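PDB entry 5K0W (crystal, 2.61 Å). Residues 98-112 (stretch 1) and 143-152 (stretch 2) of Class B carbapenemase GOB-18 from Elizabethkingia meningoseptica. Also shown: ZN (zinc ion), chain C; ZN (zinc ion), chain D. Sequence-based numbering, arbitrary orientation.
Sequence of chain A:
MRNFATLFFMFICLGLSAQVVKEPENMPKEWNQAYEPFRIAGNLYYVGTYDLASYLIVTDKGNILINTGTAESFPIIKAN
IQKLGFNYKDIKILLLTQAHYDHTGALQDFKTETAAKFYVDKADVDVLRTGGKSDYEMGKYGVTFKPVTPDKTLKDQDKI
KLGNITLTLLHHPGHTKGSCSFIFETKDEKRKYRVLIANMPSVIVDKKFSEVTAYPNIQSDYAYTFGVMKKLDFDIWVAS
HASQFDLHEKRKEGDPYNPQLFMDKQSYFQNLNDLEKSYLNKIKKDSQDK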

# COMPACT_ATOMS: atom_id res chain seq x y z
N GLN A 98 -1.42 -4.17 -0.13
CA GLN A 98 -2.54 -4.97 -0.61
C GLN A 98 -2.24 -5.50 -2.03
O GLN A 98 -1.61 -4.79 -2.82
CB GLN A 98 -3.86 -4.16 -0.59
CG GLN A 98 -3.80 -2.83 -1.31
CD GLN A 98 -5.17 -2.25 -1.58
OE1 GLN A 98 -5.88 -2.68 -2.50
NE2 GLN A 98 -5.55 -1.21 -0.81
N ALA A 99 -2.70 -6.74 -2.35
CA ALA A 99 -2.47 -7.39 -3.65
C ALA A 99 -3.56 -7.15 -4.69
O ALA A 99 -4.20 -8.10 -5.18
CB ALA A 99 -2.18 -8.88 -3.48
N HIS A 100 -3.76 -5.86 -5.03
CA HIS A 100 -4.69 -5.41 -6.08
C HIS A 100 -3.89 -4.69 -7.14
O HIS A 100 -2.91 -4.00 -6.80
CB HIS A 100 -5.77 -4.50 -5.49
CG HIS A 100 -6.86 -5.22 -4.77
ND1 HIS A 100 -7.65 -4.57 -3.85
CD2 HIS A 100 -7.26 -6.51 -4.86
CE1 HIS A 100 -8.50 -5.48 -3.41
NE2 HIS A 100 -8.32 -6.65 -4.00
N TYR A 101 -4.26 -4.86 -8.44
CA TYR A 101 -3.60 -4.26 -9.62
C TYR A 101 -3.23 -2.77 -9.48
O TYR A 101 -2.24 -2.33 -10.06
CB TYR A 101 -4.39 -4.52 -10.92
CG TYR A 101 -5.58 -3.62 -11.12
CD1 TYR A 101 -6.78 -3.87 -10.46
CD2 TYR A 101 -5.51 -2.52 -11.96
CE1 TYR A 101 -7.88 -3.02 -10.62
CE2 TYR A 101 -6.61 -1.67 -12.14
CZ TYR A 101 -7.79 -1.93 -11.46
OH TYR A 101 -8.88 -1.11 -11.63
N ASP A 102 -4.04 -2.00 -8.73
CA ASP A 102 -3.81 -0.57 -8.52
C ASP A 102 -2.66 -0.27 -7.53
O ASP A 102 -2.37 0.89 -7.27
CB ASP A 102 -5.12 0.17 -8.17
CG ASP A 102 -5.81 -0.30 -6.91
OD1 ASP A 102 -5.98 -1.54 -6.74
OD2 ASP A 102 -6.25 0.57 -6.11
N HIS A 103 -1.99 -1.31 -7.00
CA HIS A 103 -0.81 -1.17 -6.12
C HIS A 103 0.29 -2.16 -6.55
O HIS A 103 1.43 -2.03 -6.09
CB HIS A 103 -1.17 -1.38 -4.63
CG HIS A 103 -2.37 -0.60 -4.18
ND1 HIS A 103 -2.27 0.72 -3.76
CD2 HIS A 103 -3.67 -0.96 -4.16
CE1 HIS A 103 -3.50 1.10 -3.47
NE2 HIS A 103 -4.37 0.12 -3.69
N THR A 104 -0.05 -3.13 -7.43
CA THR A 104 0.87 -4.17 -7.91
C THR A 104 1.19 -4.10 -9.41
O THR A 104 2.00 -4.90 -9.88
CB THR A 104 0.25 -5.58 -7.67
OG1 THR A 104 -0.92 -5.70 -8.47
CG2 THR A 104 -0.09 -5.84 -6.22
N GLY A 105 0.48 -3.28 -10.17
CA GLY A 105 0.64 -3.21 -11.62
C GLY A 105 2.04 -3.02 -12.18
O GLY A 105 2.35 -3.56 -13.24
N ALA A 106 2.91 -2.24 -11.48
CA ALA A 106 4.27 -1.99 -11.94
C ALA A 106 5.32 -2.82 -11.22
O ALA A 106 6.50 -2.64 -11.48
CB ALA A 106 4.60 -0.52 -11.86
N LEU A 107 4.88 -3.75 -10.35
CA LEU A 107 5.73 -4.60 -9.51
C LEU A 107 6.70 -5.47 -10.28
O LEU A 107 7.86 -5.57 -9.87
CB LEU A 107 4.89 -5.49 -8.59
CG LEU A 107 4.82 -5.10 -7.14
CD1 LEU A 107 3.87 -6.04 -6.41
CD2 LEU A 107 6.19 -5.18 -6.47
N GLN A 108 6.23 -6.12 -11.36
CA GLN A 108 7.09 -6.97 -12.19
C GLN A 108 8.07 -6.10 -12.96
O GLN A 108 9.25 -6.45 -13.03
CB GLN A 108 6.27 -7.87 -13.13
CG GLN A 108 7.11 -8.92 -13.87
CD GLN A 108 7.89 -9.85 -12.95
OE1 GLN A 108 7.66 -9.90 -11.75
NE2 GLN A 108 8.84 -10.57 -13.50
N ASP A 109 7.58 -4.97 -13.50
CA ASP A 109 8.36 -3.99 -14.26
C ASP A 109 9.53 -3.51 -13.39
O ASP A 109 10.66 -3.48 -13.87
CB ASP A 109 7.46 -2.81 -14.68
CG ASP A 109 6.31 -3.16 -15.64
OD1 ASP A 109 6.39 -4.21 -16.31
OD2 ASP A 109 5.36 -2.34 -15.75
N PHE A 110 9.27 -3.23 -12.09
CA PHE A 110 10.29 -2.83 -11.13
C PHE A 110 11.25 -3.97 -10.80
O PHE A 110 12.47 -3.76 -10.85
CB PHE A 110 9.67 -2.26 -9.84
CG PHE A 110 9.46 -0.77 -9.92
CD1 PHE A 110 10.55 0.10 -9.87
CD2 PHE A 110 8.19 -0.24 -10.05
CE1 PHE A 110 10.36 1.49 -9.99
CE2 PHE A 110 8.00 1.15 -10.15
CZ PHE A 110 9.09 2.00 -10.12
N LYS A 111 10.72 -5.18 -10.49
CA LYS A 111 11.54 -6.35 -10.16
C LYS A 111 12.56 -6.71 -11.24
O LYS A 111 13.71 -6.99 -10.90
CB LYS A 111 10.68 -7.56 -9.77
CG LYS A 111 11.36 -8.43 -8.73
CD LYS A 111 10.68 -9.78 -8.61
CE LYS A 111 11.62 -10.83 -8.08
NZ LYS A 111 11.04 -12.19 -8.21
N THR A 112 12.15 -6.67 -12.54
CA THR A 112 13.04 -6.99 -13.66
C THR A 112 14.08 -5.89 -13.94
O THR A 112 15.26 -6.20 -14.10
CB THR A 112 12.28 -7.45 -14.95
OG1 THR A 112 11.56 -6.38 -15.55
CG2 THR A 112 11.34 -8.62 -14.70
N VAL A 143 -6.51 -12.03 -15.18
CA VAL A 143 -5.16 -11.50 -14.90
C VAL A 143 -5.22 -9.99 -15.06
O VAL A 143 -5.27 -9.50 -16.20
CB VAL A 143 -4.05 -12.16 -15.78
CG1 VAL A 143 -2.68 -11.56 -15.48
CG2 VAL A 143 -4.01 -13.67 -15.60
N THR A 144 -5.24 -9.26 -13.93
CA THR A 144 -5.31 -7.79 -13.89
C THR A 144 -3.93 -7.13 -13.80
O THR A 144 -3.82 -5.92 -13.98
CB THR A 144 -6.23 -7.31 -12.76
OG1 THR A 144 -6.00 -8.08 -11.58
CG2 THR A 144 -7.70 -7.34 -13.14
N PHE A 145 -2.90 -7.91 -13.51
CA PHE A 145 -1.54 -7.40 -13.39
C PHE A 145 -0.54 -8.52 -13.68
O PHE A 145 -0.86 -9.70 -13.47
CB PHE A 145 -1.30 -6.79 -11.99
CG PHE A 145 -1.32 -7.75 -10.83
CD1 PHE A 145 -2.50 -8.03 -10.15
CD2 PHE A 145 -0.14 -8.34 -10.38
CE1 PHE A 145 -2.51 -8.88 -9.05
CE2 PHE A 145 -0.15 -9.21 -9.29
CZ PHE A 145 -1.33 -9.47 -8.63
N LYS A 146 0.68 -8.13 -14.13
CA LYS A 146 1.76 -9.07 -14.44
C LYS A 146 2.11 -9.86 -13.20
O LYS A 146 2.54 -9.26 -12.21
CB LYS A 146 3.03 -8.34 -14.91
CG LYS A 146 3.07 -7.89 -16.36
CD LYS A 146 4.27 -6.93 -16.53
CE LYS A 146 4.69 -6.69 -17.96
NZ LYS A 146 6.13 -6.35 -18.04
N PRO A 147 1.90 -11.20 -13.19
CA PRO A 147 2.24 -11.98 -11.99
C PRO A 147 3.69 -11.82 -11.55
O PRO A 147 4.57 -11.61 -12.38
CB PRO A 147 1.92 -13.42 -12.42
CG PRO A 147 1.91 -13.40 -13.89
CD PRO A 147 1.38 -12.07 -14.25
N VAL A 148 3.92 -11.85 -10.22
CA VAL A 148 5.24 -11.70 -9.60
C VAL A 148 5.46 -12.79 -8.52
O VAL A 148 4.50 -13.22 -7.88
CB VAL A 148 5.51 -10.23 -9.11
CG1 VAL A 148 4.54 -9.81 -8.02
CG2 VAL A 148 6.95 -10.03 -8.64
N THR A 149 6.73 -13.26 -8.39
CA THR A 149 7.13 -14.30 -7.42
C THR A 149 7.92 -13.70 -6.25
O THR A 149 9.04 -13.22 -6.44
CB THR A 149 7.77 -15.46 -8.15
OG1 THR A 149 6.77 -16.04 -9.00
CG2 THR A 149 8.33 -16.52 -7.22
N PRO A 150 7.36 -13.70 -5.01
CA PRO A 150 8.10 -13.11 -3.88
C PRO A 150 9.35 -13.90 -3.51
O PRO A 150 9.36 -15.13 -3.57
CB PRO A 150 7.07 -13.07 -2.75
CG PRO A 150 6.09 -14.12 -3.08
CD PRO A 150 6.03 -14.18 -4.59
N ASP A 151 10.41 -13.16 -3.16
CA ASP A 151 11.70 -13.69 -2.73
C ASP A 151 11.63 -14.10 -1.26
O ASP A 151 12.43 -14.92 -0.82
CB ASP A 151 12.81 -12.63 -2.94
CG ASP A 151 12.93 -12.19 -4.38
OD1 ASP A 151 12.17 -11.28 -4.79
OD2 ASP A 151 13.76 -12.77 -5.12
N LYS A 152 10.69 -13.51 -0.51
CA LYS A 152 10.47 -13.81 0.91
C LYS A 152 9.01 -13.61 1.24
O LYS A 152 8.33 -12.82 0.58
CB LYS A 152 11.32 -12.87 1.79
CG LYS A 152 12.39 -13.56 2.63
CD LYS A 152 13.18 -12.56 3.48
CE LYS A 152 12.53 -12.23 4.81
NZ LYS A 152 13.50 -11.67 5.78
ZN ZN C . -6.42 0.48 -4.01
ZN ZN D . -7.80 -2.64 -3.16
O HOH W 1 -7.97 -0.57 -3.14
O HOH W 2 -6.40 -6.90 -9.19
O HOH W 3 3.35 -6.76 -11.58
O HOH W 4 0.63 -5.08 -14.56
O HOH W 5 8.92 -12.70 -10.56
O HOH W 6 -9.77 -2.46 -4.14

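Stretch 2 has no regular helix or strand, and it is largely extended from F145 to P150 as it passes the short helix and following turn of stretch 1, then the helix that begins at L107. The contact buries 659 Å² in total, and its character changes along the way, from a packed aromatic to lysine side chains that pair with aspartates.

T144 opens the contact. Its CB lies 3.8 Å from Y101 CB, and its carbonyl O comes within 3.4 Å of the same Y101 CB. Y101 starts toward stretch 2, but its end leads away, so the root of the side chain does the packing here. Water 2 joins T144 OG1 (2.7 Å) to Y101 N (3.1 Å), occupying an amide in the first turn of the helix.

F145 is the buried centre of this end. With chi1 in p, its ring lies against T104, whose CB stands 4.0 Å from the ring centroid and 14° off the normal, a CH-pi contact over the face. T104 OG1 also sits over that face, 3.2 Å from F145 CG, while giving a weak hydrogen bond to H100 O at 3.1 Å. Threonine suits the place by offering a carbon to the ring and a hydroxyl to the backbone. Beside it, G105 CA approaches F145 CB to 4.1 Å; a CB on G105 would point away from stretch 2 and clash with Y101 O at 2.9 Å, so the glycine answers to its own turn.

At K146 the backbone is joined through water. Water 4 accepts from K146 N (3.1 Å) and donates to G105 O (2.6 Å); water 3 donates to K146 O (2.7 Å) and T104 O (2.9 Å) and accepts from Q108 N (3.0 Å). The lysine chain, all t beyond chi1, packs its CB 3.7 Å from Q108 CB and extends NZ to D109 OD1 at 2.8 Å, a hydrogen-bonded salt bridge.

The CA-to-CB bond of P147 points away from stretch 1; that of V148 points toward it. V148 CG1 meets L107 CD1 at 4.2 Å, and V148 CG2 lies 3.7 Å from K111 CD and 3.2 Å from Q108 OE1. A branched residue can thus touch three helix side chains, including the aliphatic part of a lysine.

That lysine finishes the contact. K111 NZ donates to T149 O at 2.9 Å and forms a long salt bridge with D151 OD1 at 3.7 Å. Water 5 links K111 NZ (3.2 Å), Q108 OE1 (3.3 Å) and T149 N (3.1 Å). The rule is economical: carbon packs along the chain, and charge is spent at its tip.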